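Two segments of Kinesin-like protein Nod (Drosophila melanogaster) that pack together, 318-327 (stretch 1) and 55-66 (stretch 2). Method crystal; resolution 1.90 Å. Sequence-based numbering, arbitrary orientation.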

ATOM      1  N   ASP A 318      18.006 -15.493  -1.631  1.00 20.22           N
ATOM      2  CA  ASP A 318      16.613 -15.186  -1.331  1.00 18.67           C
ATOM      3  C   ASP A 318      15.668 -15.693  -2.412  1.00 17.73           C
ATOM      4  O   ASP A 318      14.500 -15.314  -2.425  1.00 13.94           O
ATOM      5  CB  ASP A 318      16.424 -13.674  -1.191  1.00 16.60           C
ATOM      6  CG  ASP A 318      17.328 -13.069  -0.142  1.00 18.89           C
ATOM      7  OD1 ASP A 318      17.385 -13.624   0.975  1.00 20.80           O
ATOM      8  OD2 ASP A 318      17.968 -12.038  -0.430  1.00 19.67           O
ATOM      9  N   LEU A 319      16.163 -16.559  -3.293  1.00 17.36           N
ATOM     10  CA  LEU A 319      15.361 -17.089  -4.395  1.00 18.82           C
ATOM     11  C   LEU A 319      13.995 -17.607  -3.979  1.00 18.42           C
ATOM     12  O   LEU A 319      12.985 -17.289  -4.600  1.00 17.05           O
ATOM     13  CB  LEU A 319      16.116 -18.221  -5.108  1.00 19.90           C
ATOM     14  CG  LEU A 319      15.318 -18.817  -6.269  1.00 20.94           C
ATOM     15  CD1 LEU A 319      15.033 -17.721  -7.295  1.00 21.66           C
ATOM     16  CD2 LEU A 319      16.095 -19.965  -6.923  1.00 20.87           C
ATOM     17  N   SER A 320      13.973 -18.408  -2.922  1.00 19.15           N
ATOM     18  CA  SER A 320      12.738 -19.001  -2.435  1.00 19.99           C
ATOM     19  C   SER A 320      11.711 -17.956  -1.993  1.00 19.60           C
ATOM     20  O   SER A 320      10.526 -18.069  -2.299  1.00 17.18           O
ATOM     21  CB  SER A 320      13.057 -19.942  -1.276  1.00 23.87           C
ATOM     22  OG  SER A 320      11.929 -20.708  -0.917  1.00 29.93           O
ATOM     23  N   GLU A 321      12.171 -16.947  -1.269  1.00 18.76           N
ATOM     24  CA  GLU A 321      11.280 -15.891  -0.803  1.00 18.36           C
ATOM     25  C   GLU A 321      10.806 -15.071  -1.996  1.00 16.46           C
ATOM     26  O   GLU A 321       9.644 -14.676  -2.084  1.00 16.02           O
ATOM     27  CB  GLU A 321      12.008 -14.992   0.200  1.00 21.53           C
ATOM     28  CG  GLU A 321      12.389 -15.700   1.499  1.00 25.07           C
ATOM     29  CD  GLU A 321      11.205 -16.406   2.147  1.00 28.78           C
ATOM     30  OE1 GLU A 321      10.051 -15.983   1.912  1.00 28.69           O
ATOM     31  OE2 GLU A 321      11.422 -17.381   2.903  1.00 29.84           O
ATOM     32  N   THR A 322      11.717 -14.819  -2.922  1.00 17.91           N
ATOM     33  CA  THR A 322      11.379 -14.061  -4.118  1.00 17.06           C
ATOM     34  C   THR A 322      10.304 -14.799  -4.916  1.00 16.87           C
ATOM     35  O   THR A 322       9.306 -14.199  -5.321  1.00 14.69           O
ATOM     36  CB  THR A 322      12.636 -13.837  -4.968  1.00 16.63           C
ATOM     37  OG1 THR A 322      13.485 -12.899  -4.293  1.00 20.11           O
ATOM     38  CG2 THR A 322      12.292 -13.289  -6.350  1.00 15.27           C
ATOM     39  N   LEU A 323      10.495 -16.099  -5.136  1.00 16.53           N
ATOM     40  CA  LEU A 323       9.509 -16.886  -5.881  1.00 15.73           C
ATOM     41  C   LEU A 323       8.140 -16.847  -5.209  1.00 15.07           C
ATOM     42  O   LEU A 323       7.108 -16.761  -5.879  1.00 16.96           O
ATOM     43  CB  LEU A 323       9.974 -18.343  -6.007  1.00 15.97           C
ATOM     44  CG  LEU A 323      11.123 -18.525  -7.008  1.00 13.97           C
ATOM     45  CD1 LEU A 323      11.631 -19.963  -6.995  1.00 15.61           C
ATOM     46  CD2 LEU A 323      10.626 -18.154  -8.401  1.00 17.93           C
ATOM     47  N   SER A 324       8.125 -16.932  -3.885  1.00 14.76           N
ATOM     48  CA  SER A 324       6.867 -16.914  -3.139  1.00 15.42           C
ATOM     49  C   SER A 324       6.131 -15.602  -3.366  1.00 15.04           C
ATOM     50  O   SER A 324       4.919 -15.572  -3.596  1.00 13.51           O
ATOM     51  CB  SER A 324       7.145 -17.117  -1.645  1.00 16.54           C
ATOM     52  OG  SER A 324       7.680 -18.410  -1.399  1.00 18.78           O
ATOM     53  N   THR A 325       6.893 -14.520  -3.322  1.00 14.58           N
ATOM     54  CA  THR A 325       6.347 -13.188  -3.514  1.00 13.80           C
ATOM     55  C   THR A 325       5.796 -13.008  -4.931  1.00 15.07           C
ATOM     56  O   THR A 325       4.703 -12.473  -5.119  1.00 15.18           O
ATOM     57  CB  THR A 325       7.442 -12.142  -3.230  1.00 15.12           C
ATOM     58  OG1 THR A 325       7.783 -12.161  -1.838  1.00 16.32           O
ATOM     59  CG2 THR A 325       6.968 -10.757  -3.590  1.00 13.62           C
ATOM     60  N   LEU A 326       6.540 -13.488  -5.923  1.00 12.43           N
ATOM     61  CA  LEU A 326       6.096 -13.365  -7.305  1.00 14.83           C
ATOM     62  C   LEU A 326       4.892 -14.270  -7.591  1.00 16.15           C
ATOM     63  O   LEU A 326       3.976 -13.867  -8.314  1.00 17.69           O
ATOM     64  CB  LEU A 326       7.263 -13.658  -8.266  1.00 12.65           C
ATOM     65  CG  LEU A 326       8.404 -12.640  -8.139  1.00 15.87           C
ATOM     66  CD1 LEU A 326       9.647 -13.123  -8.859  1.00 14.32           C
ATOM     67  CD2 LEU A 326       7.945 -11.295  -8.694  1.00 16.24           C
ATOM     68  N   ARG A 327       4.878 -15.475  -7.023  1.00 16.10           N
ATOM     69  CA  ARG A 327       3.751 -16.378  -7.246  1.00 17.05           C
ATOM     70  C   ARG A 327       2.477 -15.744  -6.680  1.00 18.11           C
ATOM     71  O   ARG A 327       1.406 -15.842  -7.279  1.00 18.28           O
ATOM     72  CB  ARG A 327       4.022 -17.755  -6.610  1.00 18.60           C
ATOM     73  CG  ARG A 327       5.020 -18.596  -7.418  1.00 20.33           C
ATOM     74  CD  ARG A 327       5.400 -19.879  -6.699  1.00 22.14           C
ATOM     75  NE  ARG A 327       4.236 -20.708  -6.413  1.00 25.09           N
ATOM     76  CZ  ARG A 327       3.679 -21.551  -7.274  1.00 28.02           C
ATOM     77  NH1 ARG A 327       4.180 -21.698  -8.492  1.00 29.61           N
ATOM     78  NH2 ARG A 327       2.606 -22.240  -6.916  1.00 30.83           N
TER
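Stretch 2 (55-66) SLIVDQNEFHFD

Stretch 1 is helical from Leu 319 to Arg 327, as its i to i+4 bonds attest: Leu 323 N to Leu 319 O is 2.8 Å and Leu 326 N to Thr 322 O is 2.9 Å. Stretch 2 is a β-hairpin with strands 55-58 and 61-64. Its pairing is fixed by Leu 56 N to Phe 63 O at 3.0 Å and Phe 63 N to Leu 56 O at 2.8 Å, and a type I' turn from Val 58 to Asn 61 reverses the chain. Positive phi at Asp 59 (51°) and Gln 60 (69°) is characteristic of that turn. Asn 61 ND2 also donates to Val 58 O at 3.2 Å, tying a side chain to the hairpin backbone.

The helix axis passes 10.3 Å from strand 55-58 at a signed crossing angle of -143°, and 10.2 Å from strand 61-64 at 42°. It therefore runs roughly with the second strand and against the first. In the CA register, Leu 319 CA lies 7.8 Å from Asp 59 CA, Leu 323 CA lies 7.2 Å from Val 58 CA, and Leu 326 CA lies 7.3 Å from Phe 63 CA.

No hydrogen bond crosses between the stretches; the 432 Å² buried surface is mainly apolar. Leu 326 has the largest covered area. Its CB lies 3.6 Å from the Phe 63 ring centroid and 11° off the normal, a CH-pi contact over one face, while its CD1 reaches Val 58 CG2 at 3.5 Å. Leu 326 CD2 meets Leu 56 CD1 and Phe 65 CE2, both at 3.9 Å. Val 58 CG1 receives Leu 319 CD1 at 3.5 Å and Leu 323 CD2 at 3.7 Å. The CA-to-CB bond of Leu 323 points sideways, but its end comes nearer, bringing CD2 to the Phe 63 ring edge, 4.3 Å from CZ. Near the turn, Leu 319 CD2 packs 3.8 Å from Asp 59 CG.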

ATOM      1  N   SER A  55       7.336  -7.662 -17.615  1.00 19.66           N
ATOM      2  CA  SER A  55       7.707  -9.051 -17.418  1.00 19.30           C
ATOM      3  C   SER A  55       9.076  -9.275 -16.822  1.00 17.44           C
ATOM      4  O   SER A  55       9.988  -8.463 -16.972  1.00 17.92           O
ATOM      5  CB  SER A  55       7.656  -9.779 -18.762  1.00 21.18           C
ATOM      6  OG  SER A  55       6.458  -9.470 -19.449  1.00 27.23           O
ATOM      7  N   LEU A  56       9.223 -10.419 -16.173  1.00 17.24           N
ATOM      8  CA  LEU A  56      10.495 -10.780 -15.581  1.00 18.28           C
ATOM      9  C   LEU A  56      10.592 -12.286 -15.492  1.00 18.26           C
ATOM     10  O   LEU A  56       9.582 -12.990 -15.530  1.00 18.13           O
ATOM     11  CB  LEU A  56      10.653 -10.162 -14.187  1.00 20.52           C
ATOM     12  CG  LEU A  56       9.594 -10.472 -13.136  1.00 22.58           C
ATOM     13  CD1 LEU A  56      10.243 -10.400 -11.766  1.00 24.75           C
ATOM     14  CD2 LEU A  56       8.428  -9.502 -13.240  1.00 24.54           C
ATOM     15  N   ILE A  57      11.817 -12.773 -15.377  1.00 18.80           N
ATOM     16  CA  ILE A  57      12.062 -14.196 -15.287  1.00 19.64           C
ATOM     17  C   ILE A  57      12.904 -14.465 -14.064  1.00 17.34           C
ATOM     18  O   ILE A  57      13.933 -13.827 -13.851  1.00 17.56           O
ATOM     19  CB  ILE A  57      12.799 -14.707 -16.527  1.00 20.78           C
ATOM     20  CG1 ILE A  57      11.916 -14.499 -17.759  1.00 23.41           C
ATOM     21  CG2 ILE A  57      13.155 -16.189 -16.351  1.00 21.09           C
ATOM     22  CD1 ILE A  57      12.636 -14.684 -19.069  1.00 26.23           C
ATOM     23  N   VAL A  58      12.436 -15.393 -13.244  1.00 16.93           N
ATOM     24  CA  VAL A  58      13.144 -15.776 -12.038  1.00 17.29           C
ATOM     25  C   VAL A  58      13.110 -17.293 -11.977  1.00 18.53           C
ATOM     26  O   VAL A  58      12.050 -17.900 -12.080  1.00 18.96           O
ATOM     27  CB  VAL A  58      12.476 -15.185 -10.782  1.00 16.51           C
ATOM     28  CG1 VAL A  58      13.191 -15.682  -9.533  1.00 15.92           C
ATOM     29  CG2 VAL A  58      12.528 -13.662 -10.838  1.00 18.56           C
ATOM     30  N   ASP A  59      14.287 -17.889 -11.839  1.00 20.86           N
ATOM     31  CA  ASP A  59      14.430 -19.335 -11.773  1.00 21.91           C
ATOM     32  C   ASP A  59      13.689 -19.998 -12.938  1.00 23.60           C
ATOM     33  O   ASP A  59      12.954 -20.966 -12.755  1.00 22.26           O
ATOM     34  CB  ASP A  59      13.907 -19.842 -10.422  1.00 22.51           C
ATOM     35  CG  ASP A  59      14.416 -21.227 -10.077  1.00 22.50           C
ATOM     36  OD1 ASP A  59      15.585 -21.532 -10.387  1.00 24.97           O
ATOM     37  OD2 ASP A  59      13.646 -22.009  -9.481  1.00 22.29           O
ATOM     38  N   GLN A  60      13.883 -19.450 -14.135  1.00 24.99           N
ATOM     39  CA  GLN A  60      13.268 -19.960 -15.363  1.00 28.11           C
ATOM     40  C   GLN A  60      11.759 -19.771 -15.450  1.00 26.89           C
ATOM     41  O   GLN A  60      11.128 -20.217 -16.408  1.00 28.50           O
ATOM     42  CB  GLN A  60      13.612 -21.442 -15.552  1.00 33.29           C
ATOM     43  CG  GLN A  60      15.070 -21.675 -15.886  1.00 39.64           C
ATOM     44  CD  GLN A  60      15.483 -20.926 -17.138  1.00 44.40           C
ATOM     45  OE1 GLN A  60      14.950 -21.163 -18.225  1.00 47.54           O
ATOM     46  NE2 GLN A  60      16.434 -20.011 -16.992  1.00 46.05           N
ATOM     47  N   ASN A  61      11.183 -19.107 -14.457  1.00 24.98           N
ATOM     48  CA  ASN A  61       9.750 -18.853 -14.442  1.00 23.54           C
ATOM     49  C   ASN A  61       9.479 -17.463 -14.980  1.00 22.64           C
ATOM     50  O   ASN A  61      10.144 -16.503 -14.602  1.00 21.25           O
ATOM     51  CB  ASN A  61       9.202 -18.955 -13.021  1.00 23.30           C
ATOM     52  CG  ASN A  61       9.357 -20.338 -12.442  1.00 22.97           C
ATOM     53  OD1 ASN A  61       8.700 -21.282 -12.883  1.00 27.38           O
ATOM     54  ND2 ASN A  61      10.227 -20.470 -11.460  1.00 22.09           N
ATOM     55  N   GLU A  62       8.481 -17.352 -15.845  1.00 23.38           N
ATOM     56  CA  GLU A  62       8.144 -16.067 -16.431  1.00 23.67           C
ATOM     57  C   GLU A  62       6.948 -15.441 -15.714  1.00 22.70           C
ATOM     58  O   GLU A  62       5.906 -16.066 -15.554  1.00 23.51           O
ATOM     59  CB  GLU A  62       7.858 -16.259 -17.917  1.00 28.32           C
ATOM     60  CG  GLU A  62       7.963 -15.000 -18.750  1.00 33.50           C
ATOM     61  CD  GLU A  62       8.170 -15.317 -20.224  1.00 36.00           C
ATOM     62  OE1 GLU A  62       9.274 -15.773 -20.583  1.00 38.82           O
ATOM     63  OE2 GLU A  62       7.227 -15.123 -21.015  1.00 38.46           O
ATOM     64  N   PHE A  63       7.113 -14.200 -15.275  1.00 19.89           N
ATOM     65  CA  PHE A  63       6.060 -13.487 -14.562  1.00 19.28           C
ATOM     66  C   PHE A  63       5.611 -12.252 -15.331  1.00 19.44           C
ATOM     67  O   PHE A  63       6.440 -11.506 -15.869  1.00 19.40           O
ATOM     68  CB  PHE A  63       6.571 -13.080 -13.183  1.00 18.96           C
ATOM     69  CG  PHE A  63       6.834 -14.242 -12.280  1.00 18.90           C
ATOM     70  CD1 PHE A  63       5.790 -14.860 -11.603  1.00 19.38           C
ATOM     71  CD2 PHE A  63       8.119 -14.737 -12.126  1.00 18.02           C
ATOM     72  CE1 PHE A  63       6.025 -15.961 -10.786  1.00 20.37           C
ATOM     73  CE2 PHE A  63       8.365 -15.837 -11.313  1.00 18.52           C
ATOM     74  CZ  PHE A  63       7.315 -16.449 -10.640  1.00 17.54           C
ATOM     75  N   HIS A  64       4.298 -12.041 -15.377  1.00 19.09           N
ATOM     76  CA  HIS A  64       3.737 -10.892 -16.081  1.00 20.70           C
ATOM     77  C   HIS A  64       2.798 -10.097 -15.201  1.00 18.89           C
ATOM     78  O   HIS A  64       1.780 -10.609 -14.748  1.00 19.26           O
ATOM     79  CB  HIS A  64       2.964 -11.334 -17.320  1.00 24.24           C
ATOM     80  CG  HIS A  64       3.772 -12.151 -18.271  1.00 27.29           C
ATOM     81  ND1 HIS A  64       3.842 -13.525 -18.198  1.00 32.04           N
ATOM     82  CD2 HIS A  64       4.562 -11.786 -19.307  1.00 31.05           C
ATOM     83  CE1 HIS A  64       4.642 -13.972 -19.150  1.00 30.12           C
ATOM     84  NE2 HIS A  64       5.093 -12.937 -19.836  1.00 32.09           N
ATOM     85  N   PHE A  65       3.128  -8.835 -14.980  1.00 17.29           N
ATOM     86  CA  PHE A  65       2.282  -7.981 -14.165  1.00 19.82           C
ATOM     87  C   PHE A  65       1.973  -6.689 -14.904  1.00 18.62           C
ATOM     88  O   PHE A  65       2.052  -6.640 -16.127  1.00 19.73           O
ATOM     89  CB  PHE A  65       2.982  -7.690 -12.851  1.00 22.51           C
ATOM     90  CG  PHE A  65       3.381  -8.928 -12.115  1.00 26.80           C
ATOM     91  CD1 PHE A  65       2.421  -9.855 -11.737  1.00 30.31           C
ATOM     92  CD2 PHE A  65       4.713  -9.188 -11.834  1.00 29.71           C
ATOM     93  CE1 PHE A  65       2.779 -11.031 -11.088  1.00 31.68           C
ATOM     94  CE2 PHE A  65       5.082 -10.365 -11.184  1.00 32.07           C
ATOM     95  CZ  PHE A  65       4.111 -11.284 -10.813  1.00 29.94           C
ATOM     96  N   ASP A  66       1.614  -5.646 -14.169  1.00 17.58           N
ATOM     97  CA  ASP A  66       1.300  -4.369 -14.798  1.00 17.64           C
ATOM     98  C   ASP A  66       2.515  -3.465 -14.855  1.00 18.28           C
ATOM     99  O   ASP A  66       2.575  -2.546 -15.671  1.00 19.82           O
ATOM    100  CB  ASP A  66       0.193  -3.659 -14.033  1.00 18.92           C
ATOM    101  CG  ASP A  66      -1.106  -4.431 -14.063  1.00 21.62           C
ATOM    102  OD1 ASP A  66      -1.537  -4.913 -12.994  1.00 19.00           O
ATOM    103  OD2 ASP A  66      -1.687  -4.574 -15.159  1.00 24.73           O
TER